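Local coordinates for competence protein ComEA-related protein (Thermus thermophilus, PDB 2DUY) that is of unknown function but carries paired helix-hairpin-helix motifs and, like other members of its family, probably binds DNA, at residues Arg47-Ala50 with Asp54-Lys57; Glu28-Ala31 with Gly36-Leu39. All coordinates share one frame; numbering follows the deposited sequence.

Both contacts belong to one helix-hairpin-helix fold and follow each other along the chain: contact 2 closes before contact 1 opens. Their centres are about 15 Å apart, on opposite sides of the centre of the chain. Contact 2 spans the hairpin between helix 26-29 and helix 37-45, in the first of the two class 1 motifs. Contact 1 folds the connection from helix 37-45 to helix 63-69 back on itself; its second segment falls in the second class 1 motif. They also meet directly, R47 NH2 packing against L29 CD1 at 3.7 Å. The two contacts thus shape the first hairpin and the connection to the second motif around one shared helix, consistent with a paired DNA-binding module.

Contact 1. Residues Arg47-Ala50 with Asp54-Lys57; sequences RPYA and DLLK
Y49 and A50 meet D54 and K57 where the chain between helix 37-45 and helix 63-69 doubles back, closing the connection between the two helix-hairpin-helix motifs on itself. Residues 54-57 belong to a 3-10 segment that begins earlier in the chain; K57 N bonds to D54 O at 3.0 Å, and the turn presents D54 and K57 to the preceding loop.

Two polar links cross the contact. A50 N donates to D54 OD2 at 2.9 Å, using the anti lone pair of the carboxylate, with a bent N-H...O angle of 140°. The other oxygen, OD1, is engaged by R51 in a salt bridge, so the carboxylate is gripped from the loop at both of its oxygens. Weaker is the bond from K57 NZ to P48 O, just after the cis peptide that precedes P48; the ammonium also bonds to G46 O, and thus reaches two carbonyls of the loop. Without the carboxylate of D54, as with an alanine here, A50 N would probably lose this acceptor and R51 its mate, freeing the loop to shift against the turn.

Apolar packing centres on the Y49 ring, whose hydroxyl is hydrogen-bonded to I43 O of helix 37-45. At the ring edge, CD2 meets D54 CB at 3.8 Å; ring and carboxylate lie nearly coplanar, 29° apart, as the two side chains run antiparallel alongside each other. L55 points its CG away from its backbone N (chi1 -162°), and CD1 touches Y49 CE2 while the same side chain packs on L66 of helix 63-69, linking the tyrosine to that helix. The lysine chain, bent at its third torsion, runs at a slant to the tyrosine side chain and brings K57 CE to 3.4 Å from Y49 CE2.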
ATOM      1  N   ARG A  47      -4.419  -6.698   6.771  1.00 12.78           N
ATOM      2  CA  ARG A  47      -4.152  -5.900   7.972  1.00 11.73           C
ATOM      3  C   ARG A  47      -4.252  -6.736   9.241  1.00 11.79           C
ATOM      4  O   ARG A  47      -5.018  -7.695   9.289  1.00 14.53           O
ATOM      5  CB  ARG A  47      -5.140  -4.735   8.055  1.00 11.35           C
ATOM      6  CG  ARG A  47      -4.863  -3.666   7.011  1.00  9.19           C
ATOM      7  CD  ARG A  47      -5.961  -2.621   6.896  1.00 12.73           C
ATOM      8  NE  ARG A  47      -5.524  -1.604   5.940  1.00 13.33           N
ATOM      9  CZ  ARG A  47      -6.280  -0.626   5.453  1.00 13.62           C
ATOM     10  NH1 ARG A  47      -7.556  -0.507   5.815  1.00 13.54           N
ATOM     11  NH2 ARG A  47      -5.743   0.246   4.603  1.00 15.34           N
ATOM     12  N   PRO A  48      -3.512  -6.365  10.295  1.00 12.47           N
ATOM     13  CA  PRO A  48      -2.596  -5.228  10.391  1.00 11.84           C
ATOM     14  C   PRO A  48      -1.174  -5.520   9.925  1.00 13.36           C
ATOM     15  O   PRO A  48      -0.759  -6.676   9.848  1.00 13.69           O
ATOM     16  CB  PRO A  48      -2.624  -4.899  11.880  1.00 13.22           C
ATOM     17  CG  PRO A  48      -2.662  -6.259  12.490  1.00 14.99           C
ATOM     18  CD  PRO A  48      -3.677  -7.007  11.618  1.00 13.62           C
ATOM     19  N   TYR A  49      -0.448  -4.447   9.627  1.00 11.65           N
ATOM     20  CA  TYR A  49       0.954  -4.509   9.220  1.00 13.05           C
ATOM     21  C   TYR A  49       1.763  -3.879  10.355  1.00 14.72           C
ATOM     22  O   TYR A  49       1.413  -2.797  10.831  1.00 17.60           O
ATOM     23  CB  TYR A  49       1.179  -3.705   7.930  1.00 12.01           C
ATOM     24  CG  TYR A  49       0.391  -4.251   6.764  1.00 12.05           C
ATOM     25  CD1 TYR A  49      -0.866  -3.741   6.438  1.00 14.84           C
ATOM     26  CD2 TYR A  49       0.858  -5.351   6.051  1.00 13.39           C
ATOM     27  CE1 TYR A  49      -1.630  -4.323   5.434  1.00 11.32           C
ATOM     28  CE2 TYR A  49       0.104  -5.939   5.055  1.00 12.21           C
ATOM     29  CZ  TYR A  49      -1.141  -5.423   4.752  1.00 12.86           C
ATOM     30  OH  TYR A  49      -1.890  -6.026   3.777  1.00 13.27           O
ATOM     31  N   ALA A  50       2.822  -4.552  10.805  1.00 14.65           N
ATOM     32  CA  ALA A  50       3.659  -3.999  11.876  1.00 16.46           C
ATOM     33  C   ALA A  50       4.723  -3.099  11.254  1.00 15.50           C
ATOM     34  O   ALA A  50       5.209  -2.161  11.887  1.00 15.80           O
ATOM     35  CB  ALA A  50       4.317  -5.125  12.681  1.00 17.50           C
ATOM     36  N   ASP A  54       5.997  -5.872   5.784  1.00 12.19           N
ATOM     37  CA  ASP A  54       5.020  -6.946   5.931  1.00 13.64           C
ATOM     38  C   ASP A  54       4.118  -7.001   4.700  1.00 13.57           C
ATOM     39  O   ASP A  54       3.354  -7.944   4.524  1.00 13.35           O
ATOM     40  CB  ASP A  54       4.173  -6.774   7.200  1.00 12.58           C
ATOM     41  CG  ASP A  54       4.973  -7.007   8.479  1.00 16.12           C
ATOM     42  OD1 ASP A  54       5.942  -7.793   8.459  1.00 15.61           O
ATOM     43  OD2 ASP A  54       4.619  -6.423   9.522  1.00 15.21           O
ATOM     44  N   LEU A  55       4.217  -5.996   3.838  1.00 13.41           N
ATOM     45  CA  LEU A  55       3.410  -5.973   2.622  1.00 14.37           C
ATOM     46  C   LEU A  55       3.773  -7.159   1.732  1.00 15.15           C
ATOM     47  O   LEU A  55       3.011  -7.532   0.828  1.00 17.27           O
ATOM     48  CB  LEU A  55       3.640  -4.664   1.873  1.00 15.75           C
ATOM     49  CG  LEU A  55       2.615  -4.246   0.829  1.00 19.17           C
ATOM     50  CD1 LEU A  55       1.209  -4.144   1.470  1.00 18.26           C
ATOM     51  CD2 LEU A  55       3.047  -2.897   0.259  1.00 18.69           C
ATOM     52  N   LEU A  56       4.931  -7.762   1.985  1.00 14.13           N
ATOM     53  CA  LEU A  56       5.349  -8.916   1.197  1.00 16.05           C
ATOM     54  C   LEU A  56       4.441 -10.122   1.443  1.00 16.79           C
ATOM     55  O   LEU A  56       4.571 -11.143   0.763  1.00 17.74           O
ATOM     56  CB  LEU A  56       6.810  -9.287   1.491  1.00 15.47           C
ATOM     57  CG  LEU A  56       7.832  -8.298   0.919  1.00 16.11           C
ATOM     58  CD1 LEU A  56       9.245  -8.719   1.290  1.00 14.26           C
ATOM     59  CD2 LEU A  56       7.677  -8.252  -0.610  1.00 15.87           C
ATOM     60  N   LYS A  57       3.526 -10.018   2.406  1.00 15.15           N
ATOM     61  CA  LYS A  57       2.602 -11.129   2.645  1.00 15.34           C
ATOM     62  C   LYS A  57       1.416 -11.051   1.686  1.00 14.43           C
ATOM     63  O   LYS A  57       0.632 -11.993   1.589  1.00 15.56           O
ATOM     64  CB  LYS A  57       2.066 -11.121   4.078  1.00 17.60           C
ATOM     65  CG  LYS A  57       1.037 -10.046   4.369  1.00 19.67           C
ATOM     66  CD  LYS A  57       0.369 -10.300   5.715  1.00 23.51           C
ATOM     67  CE  LYS A  57       0.296  -9.041   6.550  1.00 24.55           C
ATOM     68  NZ  LYS A  57      -0.339  -9.308   7.877  1.00 23.82           N
TER

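Contact 2. Residues Glu28-Ala31 with Gly36-Leu39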
ATOM      1  N   GLU A  28      -7.738   5.419  -1.406  1.00 22.64           N
ATOM      2  CA  GLU A  28      -6.459   6.021  -1.056  1.00 23.65           C
ATOM      3  C   GLU A  28      -5.318   5.088  -1.439  1.00 22.02           C
ATOM      4  O   GLU A  28      -4.283   5.527  -1.939  1.00 22.65           O
ATOM      5  CB  GLU A  28      -6.429   6.356   0.440  1.00 24.73           C
ATOM      6  CG  GLU A  28      -7.267   7.591   0.776  1.00 28.79           C
ATOM      7  CD  GLU A  28      -7.641   7.721   2.251  1.00 29.01           C
ATOM      8  OE1 GLU A  28      -8.152   8.797   2.621  1.00 32.16           O
ATOM      9  OE2 GLU A  28      -7.442   6.769   3.037  1.00 28.67           O
ATOM     10  N   LEU A  29      -5.517   3.794  -1.225  1.00 19.85           N
ATOM     11  CA  LEU A  29      -4.496   2.820  -1.584  1.00 17.50           C
ATOM     12  C   LEU A  29      -4.381   2.751  -3.106  1.00 18.13           C
ATOM     13  O   LEU A  29      -3.292   2.555  -3.660  1.00 17.36           O
ATOM     14  CB  LEU A  29      -4.863   1.443  -1.034  1.00 17.43           C
ATOM     15  CG  LEU A  29      -4.792   1.266   0.482  1.00 18.57           C
ATOM     16  CD1 LEU A  29      -5.406  -0.055   0.885  1.00 18.66           C
ATOM     17  CD2 LEU A  29      -3.323   1.321   0.921  1.00 17.04           C
HETATM   18  N   MSE A  30      -5.512   2.910  -3.784  1.00 19.40           N
HETATM   19  CA  MSE A  30      -5.521   2.855  -5.238  1.00 20.31           C
HETATM   20  C   MSE A  30      -4.826   4.058  -5.883  1.00 20.90           C
HETATM   21  O   MSE A  30      -4.629   4.092  -7.099  1.00 22.30           O
HETATM   22  CB  MSE A  30      -6.962   2.711  -5.739  1.00 20.74           C
HETATM   23  CG  MSE A  30      -7.537   1.328  -5.449  1.00 23.61           C
HETATM   24 SE   MSE A  30      -9.378   1.077  -6.017  1.00 33.33          SE
HETATM   25  CE  MSE A  30      -9.107   1.107  -7.934  1.00 31.01           C
ATOM     26  N   ALA A  31      -4.445   5.042  -5.074  1.00 21.95           N
ATOM     27  CA  ALA A  31      -3.747   6.216  -5.600  1.00 22.33           C
ATOM     28  C   ALA A  31      -2.245   5.923  -5.679  1.00 22.37           C
ATOM     29  O   ALA A  31      -1.495   6.663  -6.313  1.00 23.47           O
ATOM     30  CB  ALA A  31      -3.999   7.436  -4.707  1.00 22.48           C
ATOM     31  N   GLY A  36      -3.850  -1.457  -7.939  1.00 20.36           N
ATOM     32  CA  GLY A  36      -5.173  -1.420  -8.527  1.00 21.97           C
ATOM     33  C   GLY A  36      -6.209  -1.883  -7.519  1.00 22.80           C
ATOM     34  O   GLY A  36      -5.890  -2.075  -6.345  1.00 20.88           O
ATOM     35  N   PRO A  37      -7.460  -2.074  -7.946  1.00 23.79           N
ATOM     36  CA  PRO A  37      -8.507  -2.517  -7.023  1.00 23.69           C
ATOM     37  C   PRO A  37      -8.280  -3.888  -6.390  1.00 22.83           C
ATOM     38  O   PRO A  37      -8.666  -4.110  -5.247  1.00 24.09           O
ATOM     39  CB  PRO A  37      -9.768  -2.464  -7.884  1.00 23.34           C
ATOM     40  CG  PRO A  37      -9.247  -2.726  -9.261  1.00 25.51           C
ATOM     41  CD  PRO A  37      -8.002  -1.885  -9.303  1.00 25.58           C
ATOM     42  N   VAL A  38      -7.662  -4.806  -7.119  1.00 21.64           N
ATOM     43  CA  VAL A  38      -7.418  -6.141  -6.587  1.00 21.14           C
ATOM     44  C   VAL A  38      -6.341  -6.124  -5.516  1.00 20.31           C
ATOM     45  O   VAL A  38      -6.499  -6.733  -4.456  1.00 17.48           O
ATOM     46  CB  VAL A  38      -7.005  -7.116  -7.696  1.00 22.77           C
ATOM     47  CG1 VAL A  38      -6.603  -8.455  -7.095  1.00 23.81           C
ATOM     48  CG2 VAL A  38      -8.165  -7.301  -8.663  1.00 24.62           C
ATOM     49  N   LEU A  39      -5.245  -5.431  -5.791  1.00 17.88           N
ATOM     50  CA  LEU A  39      -4.166  -5.347  -4.816  1.00 17.83           C
ATOM     51  C   LEU A  39      -4.597  -4.520  -3.602  1.00 16.74           C
ATOM     52  O   LEU A  39      -4.258  -4.862  -2.471  1.00 16.61           O
ATOM     53  CB  LEU A  39      -2.913  -4.736  -5.450  1.00 18.10           C
ATOM     54  CG  LEU A  39      -2.155  -5.658  -6.405  1.00 18.96           C
ATOM     55  CD1 LEU A  39      -0.971  -4.905  -7.009  1.00 19.05           C
ATOM     56  CD2 LEU A  39      -1.684  -6.899  -5.660  1.00 21.00           C
TER
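M30, a selenomethionine in this crystal, reaches across the hairpin of the first helix-hairpin-helix motif to P37, the first residue of the second helix. Helix 26-29 enters the hairpin, helix 37-45 leaves it, and the backbones come nearest at M30 and G36, whose CA atoms are 5.4 Å apart. In DNA-binding relatives the hairpin between two such helices is typically the element that approaches the DNA backbone, and it may do so here.

The tight part is small. The M30 side chain leaves the backbone with CG beside its own N (chi1 -71°), runs extended through chi2, then bends at chi3 (69°), turning the terminal methyl onto the proline. There CE lies 3.5 Å from P37 CD, closer than usual for two carbons, and 3.6 Å from P37 CB, so the methyl sits over the face of the pyrrolidine ring. SE packs a little further back, over P37 CA at 3.8 Å. The two side chains lie roughly perpendicular; their close contacts are van der Waals packing, and no hydrogen bond links the segments.

Nearer the backbone the fit relaxes. M30 CG approaches G36 O only at 3.9 Å, and the interface buries just 125 Å² in all. This is a surface contact: P37 is exposed, whereas M30 and G36 are only partly so. M30 also touches A40 of helix 37-45, while L29 turns into the buried interior and packs on A40, I43 and V44 of that helix. The contact thus forms an outer edge to the packing between the motif's two helices.

G36 is the N-cap residue, immediately before helix 37-45. A CB here would clash with the ring that follows, falling 2.8 Å from P37 CD, the same carbon that meets M30 CE.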